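Local coordinates for protein 2,3-dihydroxybenzoate-AMP ligase (Mycobacterium smegmatis, PDB 5KEI) that is an AMP-binding enzyme of the ANL superfamily, with a large N-terminal portion joined to a smaller C-terminal domain, at residues A[44-49]-A[198-203]; A[387-390]-A[394-397]; A[479-484]-A[508-513]. All coordinates share one frame; numbering follows the deposited sequence.

Interaction 1 of 3, residues A[44-49]-A[198-203]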
ATOM      1  N   ASP A  44       6.263  18.081 -11.056  1.00 35.47           N
ATOM      2  CA  ASP A  44       5.993  19.286 -10.269  1.00 36.59           C
ATOM      3  C   ASP A  44       4.518  19.658 -10.113  1.00 36.94           C
ATOM      4  O   ASP A  44       4.202  20.755  -9.627  1.00 38.05           O
ATOM      5  CB  ASP A  44       6.748  20.473 -10.881  1.00 36.37           C
ATOM      6  CG  ASP A  44       8.236  20.215 -10.989  1.00 38.15           C
ATOM      7  OD1 ASP A  44       8.829  19.695 -10.013  1.00 35.70           O
ATOM      8  OD2 ASP A  44       8.809  20.513 -12.056  1.00 36.21           O
ATOM      9  N   GLN A  45       3.624  18.767 -10.530  1.00 31.34           N
ATOM     10  CA  GLN A  45       2.196  19.026 -10.425  1.00 30.11           C
ATOM     11  C   GLN A  45       1.533  18.213  -9.295  1.00 38.69           C
ATOM     12  O   GLN A  45       1.897  17.048  -9.025  1.00 33.32           O
ATOM     13  CB  GLN A  45       1.513  18.740 -11.759  1.00 36.45           C
ATOM     14  CG  GLN A  45       2.048  19.577 -12.935  1.00 37.58           C
ATOM     15  CD  GLN A  45       1.794  21.072 -12.764  1.00 46.17           C
ATOM     16  OE1 GLN A  45       0.676  21.495 -12.450  1.00 45.50           O
ATOM     17  NE2 GLN A  45       2.836  21.878 -12.975  1.00 46.09           N
ATOM     18  N   LEU A  46       0.568  18.845  -8.633  1.00 33.40           N
ATOM     19  CA  LEU A  46      -0.095  18.262  -7.476  1.00 30.55           C
ATOM     20  C   LEU A  46      -0.987  17.123  -7.911  1.00 32.03           C
ATOM     21  O   LEU A  46      -1.491  17.146  -9.031  1.00 29.93           O
ATOM     22  CB  LEU A  46      -0.925  19.312  -6.732  1.00 25.77           C
ATOM     23  CG  LEU A  46      -0.222  20.451  -5.968  1.00 31.76           C
ATOM     24  CD1 LEU A  46      -1.262  21.203  -5.167  1.00 31.10           C
ATOM     25  CD2 LEU A  46       0.900  19.971  -5.058  1.00 26.87           C
ATOM     26  N   LEU A  47      -1.218  16.163  -7.014  1.00 25.45           N
ATOM     27  CA  LEU A  47      -2.027  14.997  -7.336  1.00 27.84           C
ATOM     28  C   LEU A  47      -3.392  15.381  -7.909  1.00 30.11           C
ATOM     29  O   LEU A  47      -3.841  14.771  -8.881  1.00 28.70           O
ATOM     30  CB  LEU A  47      -2.211  14.098  -6.100  1.00 22.14           C
ATOM     31  CG  LEU A  47      -2.891  12.732  -6.270  1.00 25.11           C
ATOM     32  CD1 LEU A  47      -2.408  12.006  -7.531  1.00 23.33           C
ATOM     33  CD2 LEU A  47      -2.667  11.840  -5.030  1.00 23.28           C
ATOM     34  N   ASP A  48      -4.058  16.381  -7.326  1.00 27.58           N
ATOM     35  CA  ASP A  48      -5.421  16.697  -7.762  1.00 28.91           C
ATOM     36  C   ASP A  48      -5.437  17.219  -9.194  1.00 32.07           C
ATOM     37  O   ASP A  48      -6.502  17.315  -9.792  1.00 33.75           O
ATOM     38  CB  ASP A  48      -6.109  17.746  -6.873  1.00 33.85           C
ATOM     39  CG  ASP A  48      -5.564  19.180  -7.098  1.00 39.07           C
ATOM     40  OD1 ASP A  48      -4.402  19.457  -6.728  1.00 36.92           O
ATOM     41  OD2 ASP A  48      -6.297  20.019  -7.694  1.00 33.74           O
ATOM     42  N   SER A  49      -4.271  17.580  -9.730  1.00 30.53           N
ATOM     43  CA  SER A  49      -4.199  18.163 -11.070  1.00 32.46           C
ATOM     44  C   SER A  49      -4.441  17.106 -12.130  1.00 38.50           C
ATOM     45  O   SER A  49      -4.717  17.439 -13.295  1.00 39.60           O
ATOM     46  CB  SER A  49      -2.845  18.830 -11.324  1.00 31.82           C
ATOM     47  OG  SER A  49      -1.862  17.847 -11.613  1.00 33.52           O
ATOM     48  N   PRO A 198     -10.840  26.057  -1.538  1.00 60.44           N
ATOM     49  CA  PRO A 198      -9.729  26.672  -0.810  1.00 56.43           C
ATOM     50  C   PRO A 198      -8.491  26.809  -1.683  1.00 52.87           C
ATOM     51  O   PRO A 198      -8.275  26.011  -2.598  1.00 54.23           O
ATOM     52  CB  PRO A 198      -9.496  25.704   0.355  1.00 52.98           C
ATOM     53  CG  PRO A 198      -9.999  24.389  -0.138  1.00 44.72           C
ATOM     54  CD  PRO A 198     -11.124  24.681  -1.088  1.00 48.22           C
ATOM     55  N   GLU A 199      -7.702  27.837  -1.413  1.00 54.93           N
ATOM     56  CA  GLU A 199      -6.439  28.024  -2.107  1.00 56.57           C
ATOM     57  C   GLU A 199      -5.321  27.367  -1.309  1.00 53.19           C
ATOM     58  O   GLU A 199      -5.035  27.766  -0.180  1.00 57.38           O
ATOM     59  CB  GLU A 199      -6.153  29.513  -2.319  1.00 60.89           C
ATOM     60  CG  GLU A 199      -4.946  29.790  -3.213  1.00 68.44           C
ATOM     61  CD  GLU A 199      -5.196  30.905  -4.220  1.00 77.26           C
ATOM     62  OE1 GLU A 199      -4.580  31.986  -4.083  1.00 83.24           O
ATOM     63  OE2 GLU A 199      -6.013  30.697  -5.147  1.00 70.47           O
ATOM     64  N   ILE A 200      -4.709  26.339  -1.888  1.00 52.81           N
ATOM     65  CA  ILE A 200      -3.646  25.598  -1.213  1.00 52.51           C
ATOM     66  C   ILE A 200      -2.368  25.682  -2.030  1.00 43.63           C
ATOM     67  O   ILE A 200      -2.402  26.017  -3.204  1.00 43.75           O
ATOM     68  CB  ILE A 200      -4.008  24.091  -1.000  1.00 50.68           C
ATOM     69  CG1 ILE A 200      -4.099  23.363  -2.349  1.00 47.71           C
ATOM     70  CG2 ILE A 200      -5.301  23.931  -0.184  1.00 44.37           C
ATOM     71  CD1 ILE A 200      -4.294  21.855  -2.238  1.00 47.34           C
ATOM     72  N   ALA A 201      -1.242  25.366  -1.409  1.00 41.37           N
ATOM     73  CA  ALA A 201      -0.011  25.225  -2.166  1.00 41.41           C
ATOM     74  C   ALA A 201       0.959  24.254  -1.496  1.00 42.46           C
ATOM     75  O   ALA A 201       2.046  24.666  -1.061  1.00 41.10           O
ATOM     76  CB  ALA A 201       0.641  26.578  -2.364  1.00 41.44           C
ATOM     77  N   PRO A 202       0.580  22.959  -1.428  1.00 40.82           N
ATOM     78  CA  PRO A 202       1.459  21.931  -0.853  1.00 35.36           C
ATOM     79  C   PRO A 202       2.763  21.826  -1.626  1.00 38.37           C
ATOM     80  O   PRO A 202       2.827  22.195  -2.803  1.00 37.96           O
ATOM     81  CB  PRO A 202       0.650  20.637  -1.000  1.00 33.77           C
ATOM     82  CG  PRO A 202      -0.750  21.060  -1.245  1.00 38.85           C
ATOM     83  CD  PRO A 202      -0.661  22.375  -1.962  1.00 40.88           C
ATOM     84  N   ASP A 203       3.800  21.347  -0.954  1.00 38.24           N
ATOM     85  CA  ASP A 203       5.043  20.979  -1.610  1.00 33.39           C
ATOM     86  C   ASP A 203       4.773  19.685  -2.371  1.00 33.10           C
ATOM     87  O   ASP A 203       4.325  18.712  -1.773  1.00 34.71           O
ATOM     88  CB  ASP A 203       6.142  20.803  -0.572  1.00 31.51           C
ATOM     89  CG  ASP A 203       7.490  20.558  -1.174  1.00 32.33           C
ATOM     90  OD1 ASP A 203       7.576  20.316  -2.394  1.00 38.18           O
ATOM     91  OD2 ASP A 203       8.476  20.588  -0.405  1.00 38.29           O
TER

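Interaction 2 of 3, residues A[387-390]-A[394-397]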
ATOM      1  N   ARG A 387      18.180  -4.662  -5.546  1.00 34.97           N
ATOM      2  CA  ARG A 387      19.222  -5.537  -5.057  1.00 41.06           C
ATOM      3  C   ARG A 387      18.588  -6.848  -4.592  1.00 41.47           C
ATOM      4  O   ARG A 387      17.557  -6.849  -3.929  1.00 40.35           O
ATOM      5  CB  ARG A 387      20.001  -4.870  -3.923  1.00 39.83           C
ATOM      6  CG  ARG A 387      20.770  -3.631  -4.349  1.00 42.57           C
ATOM      7  CD  ARG A 387      21.230  -2.824  -3.135  1.00 50.71           C
ATOM      8  NE  ARG A 387      22.153  -3.579  -2.287  1.00 55.23           N
ATOM      9  CZ  ARG A 387      22.591  -3.164  -1.103  1.00 54.48           C
ATOM     10  NH1 ARG A 387      22.185  -1.994  -0.619  1.00 51.62           N
ATOM     11  NH2 ARG A 387      23.427  -3.924  -0.401  1.00 56.52           N
ATOM     12  N   ILE A 388      19.186  -7.961  -4.989  1.00 37.71           N
ATOM     13  CA  ILE A 388      18.788  -9.259  -4.492  1.00 39.46           C
ATOM     14  C   ILE A 388      19.945  -9.772  -3.633  1.00 44.75           C
ATOM     15  O   ILE A 388      21.034 -10.059  -4.146  1.00 44.50           O
ATOM     16  CB  ILE A 388      18.454 -10.226  -5.639  1.00 39.41           C
ATOM     17  CG1 ILE A 388      17.390  -9.601  -6.553  1.00 40.63           C
ATOM     18  CG2 ILE A 388      17.970 -11.549  -5.084  1.00 39.46           C
ATOM     19  CD1 ILE A 388      16.872 -10.522  -7.643  1.00 31.73           C
ATOM     20  N   VAL A 389      19.727  -9.847  -2.320  1.00 41.60           N
ATOM     21  CA  VAL A 389      20.838 -10.098  -1.395  1.00 46.20           C
ATOM     22  C   VAL A 389      20.682 -11.380  -0.580  1.00 44.40           C
ATOM     23  O   VAL A 389      19.589 -11.926  -0.454  1.00 42.86           O
ATOM     24  CB  VAL A 389      21.044  -8.906  -0.403  1.00 42.16           C
ATOM     25  CG1 VAL A 389      21.194  -7.600  -1.160  1.00 41.29           C
ATOM     26  CG2 VAL A 389      19.906  -8.821   0.599  1.00 39.16           C
ATOM     27  N   ASP A 390      21.790 -11.856  -0.025  1.00 49.62           N
ATOM     28  CA  ASP A 390      21.758 -13.021   0.853  1.00 50.72           C
ATOM     29  C   ASP A 390      21.605 -12.616   2.309  1.00 48.19           C
ATOM     30  O   ASP A 390      21.420 -11.442   2.629  1.00 50.04           O
ATOM     31  CB  ASP A 390      23.015 -13.877   0.673  1.00 52.78           C
ATOM     32  CG  ASP A 390      24.298 -13.103   0.906  1.00 55.94           C
ATOM     33  OD1 ASP A 390      24.410 -12.397   1.932  1.00 52.30           O
ATOM     34  OD2 ASP A 390      25.202 -13.193   0.043  1.00 59.61           O
ATOM     35  N   ASN A 394      24.910  -9.609   1.051  1.00 55.02           N
ATOM     36  CA  ASN A 394      25.682  -9.461  -0.180  1.00 53.17           C
ATOM     37  C   ASN A 394      24.865  -9.693  -1.446  1.00 52.71           C
ATOM     38  O   ASN A 394      23.878 -10.420  -1.433  1.00 54.53           O
ATOM     39  CB  ASN A 394      26.867 -10.421  -0.161  1.00 57.39           C
ATOM     40  CG  ASN A 394      27.963  -9.968   0.775  1.00 61.04           C
ATOM     41  OD1 ASN A 394      28.328 -10.685   1.711  1.00 58.29           O
ATOM     42  ND2 ASN A 394      28.503  -8.773   0.522  1.00 55.96           N
ATOM     43  N   GLU A 395      25.289  -9.088  -2.547  1.00 49.96           N
ATOM     44  CA  GLU A 395      24.614  -9.291  -3.818  1.00 51.84           C
ATOM     45  C   GLU A 395      24.757 -10.749  -4.262  1.00 51.41           C
ATOM     46  O   GLU A 395      25.874 -11.238  -4.458  1.00 51.17           O
ATOM     47  CB  GLU A 395      25.182  -8.342  -4.880  1.00 53.84           C
ATOM     48  CG  GLU A 395      24.238  -8.064  -6.051  1.00 53.77           C
ATOM     49  CD  GLU A 395      23.057  -7.185  -5.658  1.00 57.13           C
ATOM     50  OE1 GLU A 395      23.092  -6.624  -4.538  1.00 59.71           O
ATOM     51  OE2 GLU A 395      22.097  -7.055  -6.458  1.00 53.43           O
ATOM     52  N   VAL A 396      23.629 -11.445  -4.402  1.00 49.85           N
ATOM     53  CA  VAL A 396      23.656 -12.851  -4.799  1.00 48.90           C
ATOM     54  C   VAL A 396      24.095 -12.973  -6.251  1.00 45.63           C
ATOM     55  O   VAL A 396      23.982 -12.012  -7.016  1.00 45.81           O
ATOM     56  CB  VAL A 396      22.278 -13.566  -4.630  1.00 40.55           C
ATOM     57  CG1 VAL A 396      21.733 -13.382  -3.224  1.00 40.28           C
ATOM     58  CG2 VAL A 396      21.282 -13.118  -5.703  1.00 37.63           C
ATOM     59  N   PRO A 397      24.629 -14.150  -6.622  1.00 41.99           N
ATOM     60  CA  PRO A 397      24.940 -14.422  -8.029  1.00 46.07           C
ATOM     61  C   PRO A 397      23.691 -14.346  -8.910  1.00 45.86           C
ATOM     62  O   PRO A 397      22.615 -14.799  -8.508  1.00 46.07           O
ATOM     63  CB  PRO A 397      25.507 -15.849  -7.997  1.00 45.67           C
ATOM     64  CG  PRO A 397      26.023 -16.029  -6.600  1.00 36.20           C
ATOM     65  CD  PRO A 397      25.103 -15.226  -5.731  1.00 41.91           C
TER

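Interaction 3 of 3, residues A[479-484]-A[508-513]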
ATOM      1  N   HIS A 479       4.904  -3.191  22.155  1.00 46.90           N
ATOM      2  CA  HIS A 479       5.097  -2.674  23.507  1.00 42.04           C
ATOM      3  C   HIS A 479       5.801  -1.313  23.426  1.00 46.48           C
ATOM      4  O   HIS A 479       6.811  -1.157  22.708  1.00 46.92           O
ATOM      5  CB  HIS A 479       5.913  -3.668  24.330  1.00 41.74           C
ATOM      6  CG  HIS A 479       5.803  -3.494  25.810  1.00 42.95           C
ATOM      7  ND1 HIS A 479       6.363  -2.429  26.483  1.00 49.65           N
ATOM      8  CD2 HIS A 479       5.236  -4.280  26.759  1.00 47.13           C
ATOM      9  CE1 HIS A 479       6.126  -2.553  27.779  1.00 45.45           C
ATOM     10  NE2 HIS A 479       5.449  -3.671  27.974  1.00 46.28           N
ATOM     11  N   PRO A 480       5.262  -0.314  24.145  1.00 48.86           N
ATOM     12  CA  PRO A 480       5.817   1.049  24.183  1.00 47.06           C
ATOM     13  C   PRO A 480       7.227   1.111  24.776  1.00 44.77           C
ATOM     14  O   PRO A 480       7.951   2.076  24.539  1.00 51.91           O
ATOM     15  CB  PRO A 480       4.823   1.812  25.066  1.00 45.91           C
ATOM     16  CG  PRO A 480       4.147   0.751  25.882  1.00 46.25           C
ATOM     17  CD  PRO A 480       4.051  -0.438  24.973  1.00 47.48           C
ATOM     18  N   SER A 481       7.614   0.093  25.534  1.00 44.05           N
ATOM     19  CA  SER A 481       8.950   0.064  26.119  1.00 45.54           C
ATOM     20  C   SER A 481       9.970  -0.613  25.211  1.00 41.08           C
ATOM     21  O   SER A 481      11.169  -0.413  25.371  1.00 41.86           O
ATOM     22  CB  SER A 481       8.924  -0.625  27.487  1.00 47.10           C
ATOM     23  OG  SER A 481       8.205   0.152  28.438  1.00 43.31           O
ATOM     24  N   VAL A 482       9.496  -1.408  24.256  1.00 39.92           N
ATOM     25  CA  VAL A 482      10.391  -2.061  23.305  1.00 39.21           C
ATOM     26  C   VAL A 482      10.602  -1.202  22.051  1.00 45.08           C
ATOM     27  O   VAL A 482       9.692  -1.034  21.212  1.00 40.23           O
ATOM     28  CB  VAL A 482       9.862  -3.441  22.880  1.00 36.79           C
ATOM     29  CG1 VAL A 482      10.867  -4.132  21.966  1.00 31.86           C
ATOM     30  CG2 VAL A 482       9.560  -4.297  24.099  1.00 41.07           C
ATOM     31  N   TRP A 483      11.808  -0.650  21.941  1.00 44.54           N
ATOM     32  CA  TRP A 483      12.186   0.127  20.774  1.00 42.55           C
ATOM     33  C   TRP A 483      12.516  -0.786  19.604  1.00 39.58           C
ATOM     34  O   TRP A 483      11.842  -0.735  18.587  1.00 40.40           O
ATOM     35  CB  TRP A 483      13.380   1.031  21.074  1.00 42.90           C
ATOM     36  CG  TRP A 483      13.733   1.896  19.893  1.00 46.25           C
ATOM     37  CD1 TRP A 483      14.786   1.727  19.033  1.00 42.52           C
ATOM     38  CD2 TRP A 483      13.019   3.050  19.431  1.00 42.01           C
ATOM     39  NE1 TRP A 483      14.770   2.709  18.068  1.00 39.37           N
ATOM     40  CE2 TRP A 483      13.696   3.540  18.295  1.00 46.02           C
ATOM     41  CE3 TRP A 483      11.877   3.728  19.875  1.00 44.44           C
ATOM     42  CZ2 TRP A 483      13.274   4.674  17.595  1.00 45.42           C
ATOM     43  CZ3 TRP A 483      11.459   4.853  19.183  1.00 43.06           C
ATOM     44  CH2 TRP A 483      12.152   5.311  18.055  1.00 39.88           C
ATOM     45  N   ALA A 484      13.573  -1.591  19.755  1.00 42.54           N
ATOM     46  CA  ALA A 484      13.968  -2.621  18.786  1.00 39.60           C
ATOM     47  C   ALA A 484      13.938  -3.997  19.467  1.00 42.71           C
ATOM     48  O   ALA A 484      14.071  -4.081  20.686  1.00 43.73           O
ATOM     49  CB  ALA A 484      15.354  -2.332  18.227  1.00 34.23           C
ATOM     50  N   PRO A 508      12.548   2.839  31.129  1.00 72.68           N
ATOM     51  CA  PRO A 508      13.070   1.831  32.057  1.00 74.78           C
ATOM     52  C   PRO A 508      12.720   0.423  31.579  1.00 72.18           C
ATOM     53  O   PRO A 508      11.628   0.232  31.033  1.00 73.48           O
ATOM     54  CB  PRO A 508      12.361   2.161  33.382  1.00 75.97           C
ATOM     55  CG  PRO A 508      11.852   3.557  33.220  1.00 73.55           C
ATOM     56  CD  PRO A 508      11.521   3.683  31.762  1.00 70.85           C
ATOM     57  N   PRO A 509      13.632  -0.546  31.772  1.00 65.51           N
ATOM     58  CA  PRO A 509      13.370  -1.879  31.233  1.00 59.75           C
ATOM     59  C   PRO A 509      12.161  -2.549  31.874  1.00 58.19           C
ATOM     60  O   PRO A 509      11.649  -2.122  32.908  1.00 59.22           O
ATOM     61  CB  PRO A 509      14.664  -2.644  31.535  1.00 58.57           C
ATOM     62  CG  PRO A 509      15.303  -1.898  32.630  1.00 60.03           C
ATOM     63  CD  PRO A 509      14.954  -0.467  32.415  1.00 59.25           C
ATOM     64  N   VAL A 510      11.702  -3.600  31.215  1.00 60.01           N
ATOM     65  CA  VAL A 510      10.506  -4.316  31.604  1.00 52.26           C
ATOM     66  C   VAL A 510      10.910  -5.769  31.813  1.00 49.66           C
ATOM     67  O   VAL A 510      11.779  -6.270  31.108  1.00 51.51           O
ATOM     68  CB  VAL A 510       9.407  -4.143  30.521  1.00 53.91           C
ATOM     69  CG1 VAL A 510       8.566  -5.380  30.363  1.00 53.18           C
ATOM     70  CG2 VAL A 510       8.548  -2.911  30.822  1.00 55.10           C
ATOM     71  N   SER A 511      10.318  -6.439  32.797  1.00 49.93           N
ATOM     72  CA  SER A 511      10.678  -7.830  33.084  1.00 47.31           C
ATOM     73  C   SER A 511      10.081  -8.797  32.066  1.00 44.71           C
ATOM     74  O   SER A 511       9.125  -8.460  31.370  1.00 43.99           O
ATOM     75  CB  SER A 511      10.224  -8.222  34.489  1.00 46.40           C
ATOM     76  OG  SER A 511       8.818  -8.379  34.538  1.00 49.57           O
ATOM     77  N   LEU A 512      10.642  -9.999  31.995  1.00 42.92           N
ATOM     78  CA  LEU A 512      10.163 -11.004  31.060  1.00 38.95           C
ATOM     79  C   LEU A 512       8.692 -11.304  31.316  1.00 42.81           C
ATOM     80  O   LEU A 512       7.920 -11.518  30.383  1.00 42.18           O
ATOM     81  CB  LEU A 512      10.992 -12.283  31.170  1.00 42.18           C
ATOM     82  CG  LEU A 512      10.664 -13.424  30.194  1.00 46.49           C
ATOM     83  CD1 LEU A 512      11.121 -13.073  28.776  1.00 43.88           C
ATOM     84  CD2 LEU A 512      11.254 -14.767  30.643  1.00 39.19           C
ATOM     85  N   ALA A 513       8.297 -11.300  32.582  1.00 43.35           N
ATOM     86  CA  ALA A 513       6.928 -11.650  32.923  1.00 43.42           C
ATOM     87  C   ALA A 513       5.962 -10.584  32.434  1.00 41.34           C
ATOM     88  O   ALA A 513       4.833 -10.883  32.064  1.00 44.03           O
ATOM     89  CB  ALA A 513       6.783 -11.861  34.416  1.00 38.59           C
TER

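Interaction 1 of 3, residues A[44-49]-A[198-203]
Leu46 reaches across to Pro202 and lays both of its methyl groups on the proline. Its CD1 meets the ring carbon Pro202 CD at 3.5 Å, with Pro202 CG next at 4.0 Å, while the second methyl, Leu46 CD2, lies 3.7 Å from the carbonyl oxygen Pro202 O. The two side chains cross at about a right angle. Further back along the same loop, the tip of Ile200 adds a looser apolar touch, Leu46 CD1 to Ile200 CD1 at 4.3 Å. Ala201, between them, turns its methyl away, leaving Ile200 and Pro202 to face the leucine. No hydrogen bond joins 44-49 to 198-203, and the patch is small.

The leucine branch gets there because CG stands anti to its carbonyl carbon (chi1 -69°) and CD1 continues the chain from CA almost fully extended (chi2 -172°). Behind it, a type I turn from Leu46 to Ser49 shapes the backbone. Leu46 O is gripped twice by Ser49, by the backbone N at 2.9 Å and by the hydroxyl OG at 2.7 Å, the latter lying in the carbonyl plane. The turn leads straight into helix 49-57.

A second shell holds the 44-49 loop on its neighbours: Asp44 forms a salt bridge with Arg37, Asp48 another with Arg117, and Leu47 N is bonded to His227 ND1. Two surface loops of the large N-terminal portion thus meet beside helix 227-240, where His227 touches both Leu46 and Pro202, while Leu47 dips between that helix, helix 107-117 and strand 207-212 of the seven-stranded mixed sheet.

Interaction 2 of 3, residues A[387-390]-A[394-397]
Two backbone bonds tie Val396 and Asn394 to the end of strand 385-389 and the residue after it: Val396 N gives a nearly straight bond to Ile388 O (3.0 Å, 173° at the hydrogen), and Asp390 N gives one to Asn394 O at 2.9 Å. Asn394 O also takes a CA-H...O contact from Val389 CA at 3.1 Å.

Val389 and Glu395, framed by these bonds, form a single antiparallel bridge, a non-hydrogen-bonded pair, where the chain turns back along the edge of strand 385-389. This is the outermost strand of a four-stranded antiparallel sheet, and its other side bonds to strand 402-407 through Leu405 and Glu403.

At the turn, Asp390 OD1 accepts Asn394 N at 3.0 Å, from above the carboxylate plane, and also Gly393 N, so this one oxygen takes two turn amides, with a weak third bond from Val392 N. Glu395, bent at chi2 (71°), swings its carboxylate back over the strand. Its OE2 receives a weak bond from Ile388 N at 3.4 Å, and its OE1 makes a long salt bridge to Arg387 NE (3.9 Å) at the guanidinium edge. Arg387 also has a cation-pi partner in Phe431. Beside the Val396 N to Ile388 O bond, Ile388 CG2 rests on Val396 CG2 at 3.7 Å.

Interaction 3 of 3, residues A[479-484]-A[508-513]
Val510 points one methyl, CG2, at both His479 and Ser481. The van der Waals contact is slight: CG2 of Val510 comes within 3.9 Å of His479 CE1, meeting the imidazole obliquely, and the same methyl is 3.9 Å from Ser481 OG and 4.1 Å from Ser481 CB. The histidine and valine side chains approach from opposite directions. A chi1 of 145°, away from a staggered value, turns Val510 CG2 toward the histidine and serine. Leu515 of helix 512-521 touches His479, Val482 and Val510 alike.

Both segments belong to the C-terminal domain, where a type I turn from His479 to Val482 starts strand 482-492 just after helix 469-477, and the loop with Val510 leads from strand 498-505 into helix 512-521. A classic beta bulge at Trp483 and Ala484, opposite Val504 of strand 498-505, interrupts the start of strand 482-492.

No hydrogen bond joins the two segments; each has its own. Val482 N closes the turn on His479 O at 3.1 Å. Ser481 N gives its hydrogen to His479 ND1 at 3.0 Å, in the ring plane, and this bond fixes the rotation of the imidazole; CG anti to the backbone N (chi1 -161°) puts the ring within reach of that amide. On the other segment, Ser511 is the N-cap of helix 512-521, its hydroxyl bonded to a backbone N beyond the segment.

In the fold
The three contacts follow one another along the chain without overlap and do not touch. Interaction 1 joins two loops of the large N-terminal portion, near the seven-stranded mixed sheet. Interaction 2, later in the large N-terminal portion, is a local turn bridged back onto the edge strand 385-389 of the four-stranded antiparallel sheet. Interaction 3 lies in the C-terminal domain, beside its small mixed sheet. Centres are about 40 Å apart between interactions 1 and 2, about 42 Å between 1 and 3, and about 34 Å between 2 and 3; even the nearest atoms of 2 and 3 are about 19 Å apart. They are thus separate local contacts, two in the large portion and one in the C-terminal domain.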